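PDB 2W39: putative laminarinase from Phanerochaete chrysosporium, which probably hydrolyses beta-glucans such as laminarin and lichenin, acting as an extracellular glycoside hydrolase of family 16 built on a beta-sandwich. Local coordinates for residues L40-T45 with G68-R73; L54-T59 with A285-D290. One frame throughout, in Å; residues are numbered along the deposited sequence.

Contact 1: residues L40-T45 with G68-R73; sequences LAKNLT and GRNSVR. With NAG (2-acetamido-2-deoxy-beta-D-glucopyranose), chain C.
Leu-44, a buried leucine just past a helix end, rests its CD1 methyl on the CB methylene of a polar residue, Asn-70, at 3.6 Å. The helix is 36-41, closed by a Schellman motif in which Asn-43 turns to positive phi (57°), and the partner is strand 69-76 of the family 16 beta-sandwich. The two side chains cross at about a right angle. With CG of Leu-44 anti to its own carbonyl carbon (chi1 -58°) and CD1 extended beyond it, the methyl reaches the aliphatic part of Asn-70, while the amide of Asn-70 is engaged through OD1 by Asn-32. Lys-42 adds the flank of its chain, CD lying 3.9 Å from ND2 of Asn-70.

Further along the strand, Val-72 presents CG1 to OG1 of Thr-45 at 3.7 Å; the hydroxyl itself is hydrogen-bonded to His-20, and the methyl only packs against its oxygen. CG1 of Val-72 also lies 4.2 Å from CB of Leu-44, and Ala-39 of the helix touches both Thr-45 and Val-72. The link between the two segments is thus van der Waals packing throughout. The turn sends Asn-43 off from the strand as the N-glycosylation site: its ND2 is bonded covalently to C1 of the GlcNAc at 1.4 Å.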
loop_
_atom_site.group_PDB
_atom_site.type_symbol
_atom_site.label_atom_id
_atom_site.label_comp_id
_atom_site.label_asym_id
_atom_site.label_seq_id
_atom_site.Cartn_x
_atom_site.Cartn_y
_atom_site.Cartn_z
ATOM N N LEU A 40 20.010 -4.114 -2.764
ATOM C CA LEU A 40 21.004 -3.583 -1.846
ATOM C C LEU A 40 22.225 -3.041 -2.585
ATOM O O LEU A 40 22.706 -1.951 -2.280
ATOM C CB LEU A 40 21.392 -4.635 -0.810
ATOM C CG LEU A 40 20.295 -4.958 0.212
ATOM C CD1 LEU A 40 20.659 -6.207 1.000
ATOM C CD2 LEU A 40 20.034 -3.786 1.165
ATOM N N ALA A 41 22.691 -3.789 -3.583
ATOM C CA ALA A 41 23.884 -3.389 -4.338
ATOM C C ALA A 41 23.636 -2.086 -5.092
ATOM O O ALA A 41 24.563 -1.289 -5.291
ATOM C CB ALA A 41 24.281 -4.478 -5.307
ATOM N N LYS A 42 22.402 -1.884 -5.548
ATOM C CA LYS A 42 22.048 -0.715 -6.343
ATOM C C LYS A 42 21.465 0.416 -5.487
ATOM O O LYS A 42 21.050 1.455 -6.011
ATOM C CB LYS A 42 21.112 -1.114 -7.479
ATOM C CG LYS A 42 21.815 -2.028 -8.482
ATOM C CD LYS A 42 21.042 -2.222 -9.772
ATOM C CE LYS A 42 21.872 -3.014 -10.798
ATOM N NZ LYS A 42 23.070 -2.259 -11.295
ATOM N N ASN A 43 21.439 0.206 -4.169
ATOM C CA ASN A 43 20.890 1.168 -3.199
ATOM C C ASN A 43 19.438 1.531 -3.479
ATOM O O ASN A 43 18.993 2.664 -3.220
ATOM C CB ASN A 43 21.779 2.408 -3.049
ATOM C CG ASN A 43 21.622 3.089 -1.685
ATOM O OD1 ASN A 43 21.237 2.462 -0.688
ATOM N ND2 ASN A 43 21.936 4.390 -1.648
ATOM N N LEU A 44 18.694 0.555 -3.991
ATOM C CA LEU A 44 17.251 0.713 -4.142
ATOM C C LEU A 44 16.514 0.350 -2.863
ATOM O O LEU A 44 15.379 0.779 -2.635
ATOM C CB LEU A 44 16.745 -0.125 -5.306
ATOM C CG LEU A 44 17.421 0.223 -6.636
ATOM C CD1 LEU A 44 16.899 -0.671 -7.718
ATOM C CD2 LEU A 44 17.237 1.699 -7.009
ATOM N N THR A 45 17.156 -0.468 -2.036
ATOM C CA THR A 45 16.693 -0.724 -0.678
ATOM C C THR A 45 17.825 -0.317 0.237
ATOM O O THR A 45 18.986 -0.700 0.007
ATOM C CB THR A 45 16.359 -2.200 -0.483
ATOM O OG1 THR A 45 15.232 -2.490 -1.310
ATOM C CG2 THR A 45 16.023 -2.550 0.979
ATOM N N GLY A 68 12.025 -2.604 -17.637
ATOM C CA GLY A 68 11.494 -1.398 -17.019
ATOM C C GLY A 68 12.388 -0.799 -15.960
ATOM O O GLY A 68 13.507 -1.258 -15.728
ATOM N N ARG A 69 11.883 0.238 -15.307
ATOM C CA ARG A 69 12.681 0.963 -14.324
ATOM C C ARG A 69 12.867 0.097 -13.088
ATOM O O ARG A 69 11.902 -0.464 -12.561
ATOM C CB ARG A 69 12.013 2.298 -13.972
ATOM C CG ARG A 69 12.854 3.202 -13.076
ATOM C CD ARG A 69 12.476 4.676 -13.176
ATOM N NE ARG A 69 12.862 5.238 -14.480
ATOM C CZ ARG A 69 14.110 5.498 -14.868
ATOM N NH1 ARG A 69 15.149 5.303 -14.056
ATOM N NH2 ARG A 69 14.312 5.954 -16.097
ATOM N N ASN A 70 14.099 -0.021 -12.607
ATOM C CA ASN A 70 14.337 -0.862 -11.442
ATOM C C ASN A 70 13.594 -0.332 -10.223
ATOM O O ASN A 70 13.573 0.883 -9.951
ATOM C CB ASN A 70 15.822 -0.948 -11.090
ATOM C CG ASN A 70 16.629 -1.756 -12.082
ATOM O OD1 ASN A 70 16.103 -2.528 -12.876
ATOM N ND2 ASN A 70 17.955 -1.598 -12.007
ATOM N N SER A 71 12.964 -1.257 -9.497
ATOM C CA SER A 71 12.212 -0.934 -8.296
ATOM C C SER A 71 12.119 -2.200 -7.453
ATOM O O SER A 71 12.715 -3.233 -7.803
ATOM C CB SER A 71 10.830 -0.409 -8.687
ATOM O OG SER A 71 10.193 0.167 -7.555
ATOM N N VAL A 72 11.361 -2.116 -6.364
ATOM C CA VAL A 72 11.268 -3.226 -5.433
ATOM C C VAL A 72 9.829 -3.492 -5.013
ATOM O O VAL A 72 8.989 -2.577 -4.951
ATOM C CB VAL A 72 12.174 -3.025 -4.191
ATOM C CG1 VAL A 72 13.657 -2.928 -4.589
ATOM C CG2 VAL A 72 11.751 -1.819 -3.367
ATOM N N ARG A 73 9.582 -4.758 -4.676
ATOM C CA ARG A 73 8.319 -5.259 -4.142
ATOM C C ARG A 73 8.716 -6.223 -3.028
ATOM O O ARG A 73 9.249 -7.300 -3.298
ATOM C CB ARG A 73 7.537 -5.963 -5.251
ATOM C CG ARG A 73 6.291 -6.707 -4.763
ATOM C CD ARG A 73 5.401 -7.059 -5.911
ATOM N NE ARG A 73 4.397 -8.062 -5.554
ATOM C CZ ARG A 73 3.214 -8.198 -6.154
ATOM N NH1 ARG A 73 2.791 -7.311 -7.044
ATOM N NH2 ARG A 73 2.415 -9.197 -5.809
HETATM C C1 NAG C . 21.928 5.004 -0.337
HETATM C C2 NAG C . 23.068 6.042 -0.302
HETATM C C3 NAG C . 22.956 6.977 0.908
HETATM C C4 NAG C . 21.536 7.476 1.131
HETATM C C5 NAG C . 20.575 6.286 1.152
HETATM C C6 NAG C . 19.136 6.721 1.432
HETATM C C7 NAG C . 25.401 5.554 -1.017
HETATM C C8 NAG C . 26.628 4.767 -0.658
HETATM N N2 NAG C . 24.345 5.348 -0.229
HETATM O O3 NAG C . 23.823 8.087 0.769
HETATM O O4 NAG C . 21.470 8.174 2.356
HETATM O O5 NAG C . 20.672 5.632 -0.105
HETATM O O6 NAG C . 18.643 7.558 0.407
HETATM O O7 NAG C . 25.420 6.326 -1.978
#

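Contact 2: residues L54-T59 with A285-D290; sequences LRADHT and ANAYWD. With NAG (2-acetamido-2-deoxy-beta-D-glucopyranose), chain C.
Leu-54 and Trp-289 grip each other by both backbone polar groups, a hydrogen-bonded pair of the antiparallel ladder between strands 51-55 and 288-297 of the beta-sandwich. Trp-289 N reaches Leu-54 O at 2.8 Å, in the plane of the carbonyl, whereas the return bond from Leu-54 N to Trp-289 O is longer, 3.1 Å. The ladder is prolonged past the end of strand 51-55 by Ala-56 N, which points almost straight at Ala-287 O, the carbonyl of a residue at the centre of an inverse gamma turn.

Between these bonds sits the non-hydrogen-bonded pair Arg-55 and Tyr-288, where CH-O contacts take over: Tyr-288 CA lies 3.3 Å from Leu-54 O, and Arg-55 CA faces Ala-287 O. CB of Arg-55 and CB of Tyr-288 meet at 3.7 Å before the two chains part, the Tyr-288 ring going on to stack with His-91.

On the other face, CB of Leu-54 touches CD1 of the Trp-289 indole at 4.1 Å, and both residues lean on Ile-249 of the facing sheet. Past the strand end, Ala-56 and Ala-287 meet methyl to methyl at 4.0 Å, and His-58 makes van der Waals contact with Ala-285, whose CA approaches the imidazole obliquely.

Arg-55, modelled in two conformers, has NH2 bonded to Asn-43 O; its bond to the GlcNAc ring oxygen O5 is tentative. The chemistry implies a division of labour: backbone polar groups fix the register, the face of Leu-54 and Trp-289 is buried and largely apolar, its one indole N-H paired with Asn-250 O, and that of Arg-55 and Tyr-288 turns toward the glycan side, where the arginine probably interacts with the sugar.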
loop_
_atom_site.group_PDB
_atom_site.type_symbol
_atom_site.label_atom_id
_atom_site.label_comp_id
_atom_site.label_asym_id
_atom_site.label_seq_id
_atom_site.Cartn_x
_atom_site.Cartn_y
_atom_site.Cartn_z
ATOM N N LEU A 54 12.803 2.365 0.278
ATOM C CA LEU A 54 12.532 1.516 -0.889
ATOM C C LEU A 54 12.315 2.493 -2.025
ATOM O O LEU A 54 11.414 3.321 -1.950
ATOM C CB LEU A 54 11.248 0.687 -0.706
ATOM C CG LEU A 54 11.202 -0.185 0.549
ATOM C CD1 LEU A 54 9.806 -0.766 0.714
ATOM C CD2 LEU A 54 12.283 -1.292 0.527
ATOM N N ARG A 55 13.144 2.429 -3.065
ATOM C CA ARG A 55 13.133 3.473 -4.092
ATOM C C ARG A 55 13.246 2.930 -5.508
ATOM O O ARG A 55 13.696 1.808 -5.739
ATOM C CB ARG A 55 14.259 4.498 -3.847
ATOM C CG ARG A 55 15.662 3.883 -3.823
ATOM C CD ARG A 55 16.797 4.874 -4.100
ATOM N NE ARG A 55 16.908 5.957 -3.129
ATOM C CZ ARG A 55 17.604 5.941 -1.987
ATOM N NH1 ARG A 55 17.595 7.047 -1.268
ATOM N NH2 ARG A 55 18.280 4.862 -1.533
ATOM N N ALA A 56 12.831 3.769 -6.454
ATOM C CA ALA A 56 13.084 3.579 -7.877
ATOM C C ALA A 56 14.488 3.991 -8.258
ATOM O O ALA A 56 15.063 4.898 -7.667
ATOM C CB ALA A 56 12.122 4.451 -8.659
ATOM N N ASP A 57 15.020 3.359 -9.291
ATOM C CA ASP A 57 16.193 3.881 -9.983
ATOM C C ASP A 57 15.882 5.296 -10.479
ATOM O O ASP A 57 14.863 5.518 -11.164
ATOM C CB ASP A 57 16.509 2.911 -11.130
ATOM C CG ASP A 57 17.624 3.394 -12.063
ATOM O OD1 ASP A 57 17.629 4.586 -12.435
ATOM O OD2 ASP A 57 18.442 2.530 -12.467
ATOM N N HIS A 58 16.762 6.236 -10.136
ATOM C CA HIS A 58 16.567 7.617 -10.571
ATOM C C HIS A 58 17.772 8.155 -11.345
ATOM O O HIS A 58 17.973 9.373 -11.413
ATOM C CB HIS A 58 16.198 8.527 -9.394
ATOM C CG HIS A 58 17.296 8.697 -8.397
ATOM N ND1 HIS A 58 17.515 7.832 -7.346
ATOM C CD2 HIS A 58 18.240 9.657 -8.299
ATOM C CE1 HIS A 58 18.561 8.252 -6.648
ATOM N NE2 HIS A 58 19.019 9.357 -7.209
ATOM N N THR A 59 18.543 7.239 -11.931
ATOM C CA THR A 59 19.765 7.615 -12.650
ATOM C C THR A 59 19.852 7.073 -14.072
ATOM O O THR A 59 20.513 7.675 -14.905
ATOM C CB THR A 59 21.030 7.164 -11.876
ATOM O OG1 THR A 59 20.923 5.770 -11.591
ATOM C CG2 THR A 59 21.202 7.944 -10.570
ATOM N N ALA A 285 13.592 10.822 -8.464
ATOM C CA ALA A 285 14.371 10.995 -7.233
ATOM C C ALA A 285 13.483 10.970 -5.983
ATOM O O ALA A 285 13.919 10.525 -4.925
ATOM C CB ALA A 285 15.198 12.274 -7.292
ATOM N N ASN A 286 12.239 11.414 -6.124
ATOM C CA ASN A 286 11.300 11.413 -5.002
ATOM C C ASN A 286 10.339 10.236 -5.012
ATOM O O ASN A 286 9.387 10.204 -4.242
ATOM C CB ASN A 286 10.581 12.754 -4.888
ATOM C CG ASN A 286 11.521 13.859 -4.421
ATOM O OD1 ASN A 286 12.400 13.625 -3.585
ATOM N ND2 ASN A 286 11.347 15.057 -4.962
ATOM N N ALA A 287 10.643 9.242 -5.841
ATOM C CA ALA A 287 9.845 8.020 -5.908
ATOM C C ALA A 287 10.394 6.998 -4.911
ATOM O O ALA A 287 10.940 5.960 -5.296
ATOM C CB ALA A 287 9.839 7.478 -7.327
ATOM N N TYR A 288 10.253 7.322 -3.626
ATOM C CA TYR A 288 10.733 6.450 -2.558
ATOM C C TYR A 288 9.754 6.368 -1.405
ATOM O O TYR A 288 9.055 7.340 -1.080
ATOM C CB TYR A 288 12.121 6.885 -2.028
ATOM C CG TYR A 288 12.189 8.220 -1.317
ATOM C CD1 TYR A 288 12.086 8.308 0.074
ATOM C CD2 TYR A 288 12.400 9.398 -2.038
ATOM C CE1 TYR A 288 12.175 9.547 0.728
ATOM C CE2 TYR A 288 12.473 10.622 -1.398
ATOM C CZ TYR A 288 12.354 10.688 -0.024
ATOM O OH TYR A 288 12.431 11.902 0.617
ATOM N N TRP A 289 9.709 5.188 -0.796
ATOM C CA TRP A 289 9.158 5.015 0.537
ATOM C C TRP A 289 10.255 5.305 1.545
ATOM O O TRP A 289 11.391 4.865 1.365
ATOM C CB TRP A 289 8.749 3.556 0.735
ATOM C CG TRP A 289 7.558 3.063 -0.037
ATOM C CD1 TRP A 289 7.569 2.338 -1.198
ATOM C CD2 TRP A 289 6.189 3.199 0.344
ATOM N NE1 TRP A 289 6.272 2.039 -1.583
ATOM C CE2 TRP A 289 5.413 2.539 -0.637
ATOM C CE3 TRP A 289 5.541 3.812 1.428
ATOM C CZ2 TRP A 289 4.018 2.466 -0.560
ATOM C CZ3 TRP A 289 4.145 3.755 1.488
ATOM C CH2 TRP A 289 3.405 3.089 0.502
ATOM N N ASP A 290 9.907 6.001 2.632
ATOM C CA ASP A 290 10.764 6.111 3.821
ATOM C C ASP A 290 9.865 5.676 4.965
ATOM O O ASP A 290 8.879 6.368 5.283
ATOM C CB ASP A 290 11.284 7.550 3.990
ATOM C CG ASP A 290 12.096 7.752 5.263
ATOM O OD1 ASP A 290 11.998 6.949 6.200
ATOM O OD2 ASP A 290 12.830 8.771 5.331
HETATM C C1 NAG C . 21.928 5.004 -0.337
HETATM C C2 NAG C . 23.068 6.042 -0.302
HETATM C C3 NAG C . 22.956 6.977 0.908
HETATM C C4 NAG C . 21.536 7.476 1.131
HETATM C C5 NAG C . 20.575 6.286 1.152
HETATM C C6 NAG C . 19.136 6.721 1.432
HETATM C C7 NAG C . 25.401 5.554 -1.017
HETATM C C8 NAG C . 26.628 4.767 -0.658
HETATM N N2 NAG C . 24.345 5.348 -0.229
HETATM O O3 NAG C . 23.823 8.087 0.769
HETATM O O4 NAG C . 21.470 8.174 2.356
HETATM O O5 NAG C . 20.672 5.632 -0.105
HETATM O O6 NAG C . 18.643 7.558 0.407
HETATM O O7 NAG C . 25.420 6.326 -1.978
#

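In the fold
The two contacts lie side by side, their centres about 8 Å apart, and their segments alternate along the chain: 40-45, 54-59, 68-73, then 285-290 near the C-terminus. Contact 2 belongs to the antiparallel sheet containing strands 51-55 and 288-297, whereas strand 69-76 of contact 1 is part of the opposing mixed sheet. Leu-44 joins them directly, its O accepting from Arg-55 N at 2.8 Å and its CD2 packing on Asp-57 N. Leu-54 in turn packs on Val-72, and Asp-57 makes backbone and side-chain contact with Asn-70. Together the contacts tie the glycosylated turn to both layers of the sandwich.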